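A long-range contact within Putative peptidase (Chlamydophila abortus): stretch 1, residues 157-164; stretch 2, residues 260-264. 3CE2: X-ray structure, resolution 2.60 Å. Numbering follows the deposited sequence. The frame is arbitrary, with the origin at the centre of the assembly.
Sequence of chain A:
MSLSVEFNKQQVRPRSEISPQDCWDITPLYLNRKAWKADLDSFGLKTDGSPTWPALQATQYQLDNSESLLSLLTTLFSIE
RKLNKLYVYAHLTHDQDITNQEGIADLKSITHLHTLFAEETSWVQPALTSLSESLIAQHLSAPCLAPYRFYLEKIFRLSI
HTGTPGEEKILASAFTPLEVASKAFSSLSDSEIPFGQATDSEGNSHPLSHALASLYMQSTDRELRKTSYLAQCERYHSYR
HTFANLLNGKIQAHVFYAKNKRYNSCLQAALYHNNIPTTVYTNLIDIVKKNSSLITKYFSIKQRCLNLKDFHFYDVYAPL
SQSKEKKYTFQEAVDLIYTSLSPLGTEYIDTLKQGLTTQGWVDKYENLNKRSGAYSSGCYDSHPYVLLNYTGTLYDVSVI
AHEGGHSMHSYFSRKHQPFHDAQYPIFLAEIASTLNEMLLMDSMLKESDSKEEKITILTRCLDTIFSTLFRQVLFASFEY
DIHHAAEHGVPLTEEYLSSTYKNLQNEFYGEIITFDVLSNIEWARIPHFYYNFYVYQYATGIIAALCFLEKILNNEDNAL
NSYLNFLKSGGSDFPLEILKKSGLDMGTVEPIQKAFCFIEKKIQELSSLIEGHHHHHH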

# COMPACT_ATOMS: atom_id res chain seq x y z
N ARG A 157 -20.07 -12.41 -7.64
CA ARG A 157 -20.66 -11.14 -7.22
C ARG A 157 -20.68 -10.12 -8.36
O ARG A 157 -21.39 -9.12 -8.30
N LEU A 158 -19.88 -10.39 -9.39
CA LEU A 158 -19.71 -9.43 -10.49
C LEU A 158 -20.79 -9.57 -11.56
O LEU A 158 -20.93 -8.73 -12.44
N SER A 159 -21.55 -10.65 -11.47
CA SER A 159 -22.61 -10.94 -12.43
C SER A 159 -23.63 -9.80 -12.51
O SER A 159 -24.03 -9.40 -13.60
N ILE A 160 -24.06 -9.27 -11.37
CA ILE A 160 -25.08 -8.23 -11.39
C ILE A 160 -24.59 -6.86 -11.91
O ILE A 160 -25.37 -5.91 -12.01
N HIS A 161 -23.30 -6.75 -12.22
CA HIS A 161 -22.73 -5.52 -12.78
C HIS A 161 -21.92 -5.89 -14.02
O HIS A 161 -20.90 -5.28 -14.29
N THR A 162 -22.37 -6.91 -14.75
CA THR A 162 -21.72 -7.35 -15.98
C THR A 162 -22.80 -7.61 -17.03
O THR A 162 -23.67 -8.47 -16.85
N GLY A 163 -22.74 -6.85 -18.13
CA GLY A 163 -23.75 -6.92 -19.18
C GLY A 163 -23.44 -7.94 -20.27
O GLY A 163 -22.60 -8.82 -20.10
N THR A 164 -24.14 -7.82 -21.40
CA THR A 164 -23.96 -8.76 -22.49
C THR A 164 -22.53 -8.68 -22.99
O THR A 164 -21.86 -7.69 -22.81
N ASN A 260 -22.51 2.69 -16.42
CA ASN A 260 -22.79 1.62 -17.36
C ASN A 260 -22.59 0.20 -16.80
O ASN A 260 -22.92 -0.79 -17.45
N LYS A 261 -22.04 0.08 -15.61
CA LYS A 261 -21.96 -1.24 -15.03
C LYS A 261 -22.99 -1.42 -13.91
O LYS A 261 -22.94 -2.38 -13.15
N ARG A 262 -23.94 -0.49 -13.85
CA ARG A 262 -25.10 -0.60 -12.98
C ARG A 262 -24.78 -0.26 -11.54
O ARG A 262 -25.46 -0.72 -10.63
N TYR A 263 -23.77 0.57 -11.34
CA TYR A 263 -23.51 1.11 -10.00
C TYR A 263 -24.19 2.45 -9.85
O TYR A 263 -24.37 3.15 -10.83
N ASN A 264 -24.53 2.81 -8.62
CA ASN A 264 -25.22 4.05 -8.30
C ASN A 264 -24.32 5.25 -8.05
O ASN A 264 -24.81 6.34 -7.73

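The strongest polar link between the two stretches is a side chain-to-backbone hydrogen bond: His 161 ND1 donates to Lys 261 O across 2.9 Å, with an N-H...acceptor angle of 138°. The bond is short but somewhat bent. It forms where the backbones run closest, the CA atoms of His 161 and Lys 261 lying 4.9 Å apart. The His 161 CA-to-CB bond points sideways, and chi1 of -60° (m) with chi2 of -76° brings the ring alongside stretch 2, so that Lys 261 O and Arg 262 O both lie near the ring plane, at its edge. Arg 262 O is 3.3 Å from His 161 CE1.

The second polar link comes from the other direction. Arg 262, whose CA-to-CB bond points toward stretch 1, adopts an m, t, m conformation for chi1 to chi3 and places its guanidinium against the backbone turn of residues 159-163. Arg 262 NH2 donates a weak hydrogen bond to Thr 162 O, at 3.4 Å and 151°; this acceptor lies near the guanidinium plane, as in-plane N-H donors require. Ile 160 O is about as near, 3.3 Å from Arg 262 NH2, but it sits over the guanidinium face, and the poor angle rules out a hydrogen bond.

The turn that receives the guanidinium is held by its own bonds. Leu 158 O accepts from His 161 N at 3.1 Å and from Thr 162 OG1 at 2.7 Å, while Thr 162 N donates to Ser 159 O at 3.2 Å. Thr 162 (chi1 -64°, m) has its CA-to-CB bond pointing away from stretch 2; its hydroxyl bonds within its own stretch, and its backbone carbonyl is what meets Arg 262.

Packing centres on the two aromatic rings. Tyr 263 (chi1 -63°, m; chi2 -75°) starts sideways, but its end comes nearer and stacks face-to-face on His 161: the centroids are 3.8 Å apart, the planes differ by 17°, and His 161 CE1 approaches Tyr 263 CD1 to 3.4 Å. The imidazole therefore uses its edge for the hydrogen bond and one face for the stack, consistent with the 116 Å² of His 161 covered by stretch 2, the largest covered area of any residue here.

Farther out, contacts thin. Leu 158 (m, t) brings CD2 to 4.3 Å from Tyr 263 OH. Lys 261 (chi1 -72°, m) offers its CB at 4.5 Å from His 161 CB, but the end of its side chain leads away. Together the two stretches bury 337 Å², counting both sides.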

# COMPACT_ATOMS: atom_id res chain seq x y z
CB ARG A 157 -19.91 -10.57 -6.00
CG ARG A 157 -20.51 -11.05 -4.69
CD ARG A 157 -19.68 -10.67 -3.46
NE ARG A 157 -19.96 -9.31 -3.00
CZ ARG A 157 -19.21 -8.26 -3.29
NH1 ARG A 157 -18.10 -8.43 -4.03
NH2 ARG A 157 -19.57 -7.07 -2.83
CB LEU A 158 -18.30 -9.55 -11.10
CG LEU A 158 -17.20 -9.02 -10.17
CD1 LEU A 158 -15.77 -9.22 -10.71
CD2 LEU A 158 -17.46 -7.57 -9.82
CB SER A 159 -23.33 -12.23 -12.01
OG SER A 159 -23.94 -12.04 -10.72
CB ILE A 160 -25.72 -8.07 -10.00
CG1 ILE A 160 -24.68 -7.63 -8.96
CG2 ILE A 160 -26.34 -9.39 -9.56
CD1 ILE A 160 -25.31 -7.17 -7.63
CB HIS A 161 -21.80 -4.81 -11.78
CG HIS A 161 -22.47 -4.40 -10.50
ND1 HIS A 161 -23.30 -3.30 -10.41
CD2 HIS A 161 -22.38 -4.90 -9.24
CE1 HIS A 161 -23.72 -3.16 -9.16
NE2 HIS A 161 -23.18 -4.12 -8.43
CB THR A 162 -20.91 -8.64 -15.76
OG1 THR A 162 -19.83 -8.38 -14.86
CG2 THR A 162 -20.32 -9.16 -17.05
CB THR A 164 -24.94 -8.48 -23.65
OG1 THR A 164 -24.39 -7.44 -24.48
CG2 THR A 164 -26.33 -8.05 -23.10
CB ASN A 260 -21.99 1.82 -18.66
CG ASN A 260 -22.39 3.08 -19.41
OD1 ASN A 260 -23.47 3.64 -19.20
ND2 ASN A 260 -21.50 3.55 -20.27
CB LYS A 261 -20.54 -1.55 -14.57
CG LYS A 261 -19.60 -1.79 -15.71
CD LYS A 261 -18.32 -2.47 -15.24
CE LYS A 261 -17.13 -1.83 -15.93
NZ LYS A 261 -15.84 -2.00 -15.22
CB ARG A 262 -25.79 -1.98 -13.11
CG ARG A 262 -26.49 -2.22 -14.47
CD ARG A 262 -27.62 -3.28 -14.44
NE ARG A 262 -27.16 -4.67 -14.54
CZ ARG A 262 -26.07 -5.09 -15.20
NH1 ARG A 262 -25.28 -4.23 -15.86
NH2 ARG A 262 -25.76 -6.39 -15.21
CB TYR A 263 -22.01 1.27 -9.73
CG TYR A 263 -21.20 -0.02 -9.75
CD1 TYR A 263 -21.26 -0.93 -8.68
CD2 TYR A 263 -20.35 -0.30 -10.79
CE1 TYR A 263 -20.50 -2.10 -8.70
CE2 TYR A 263 -19.58 -1.46 -10.81
CZ TYR A 263 -19.66 -2.35 -9.77
OH TYR A 263 -18.89 -3.48 -9.83
CB ASN A 264 -26.09 3.85 -7.06
CG ASN A 264 -27.31 2.99 -7.34
OD1 ASN A 264 -28.01 3.19 -8.34
ND2 ASN A 264 -27.56 2.03 -6.47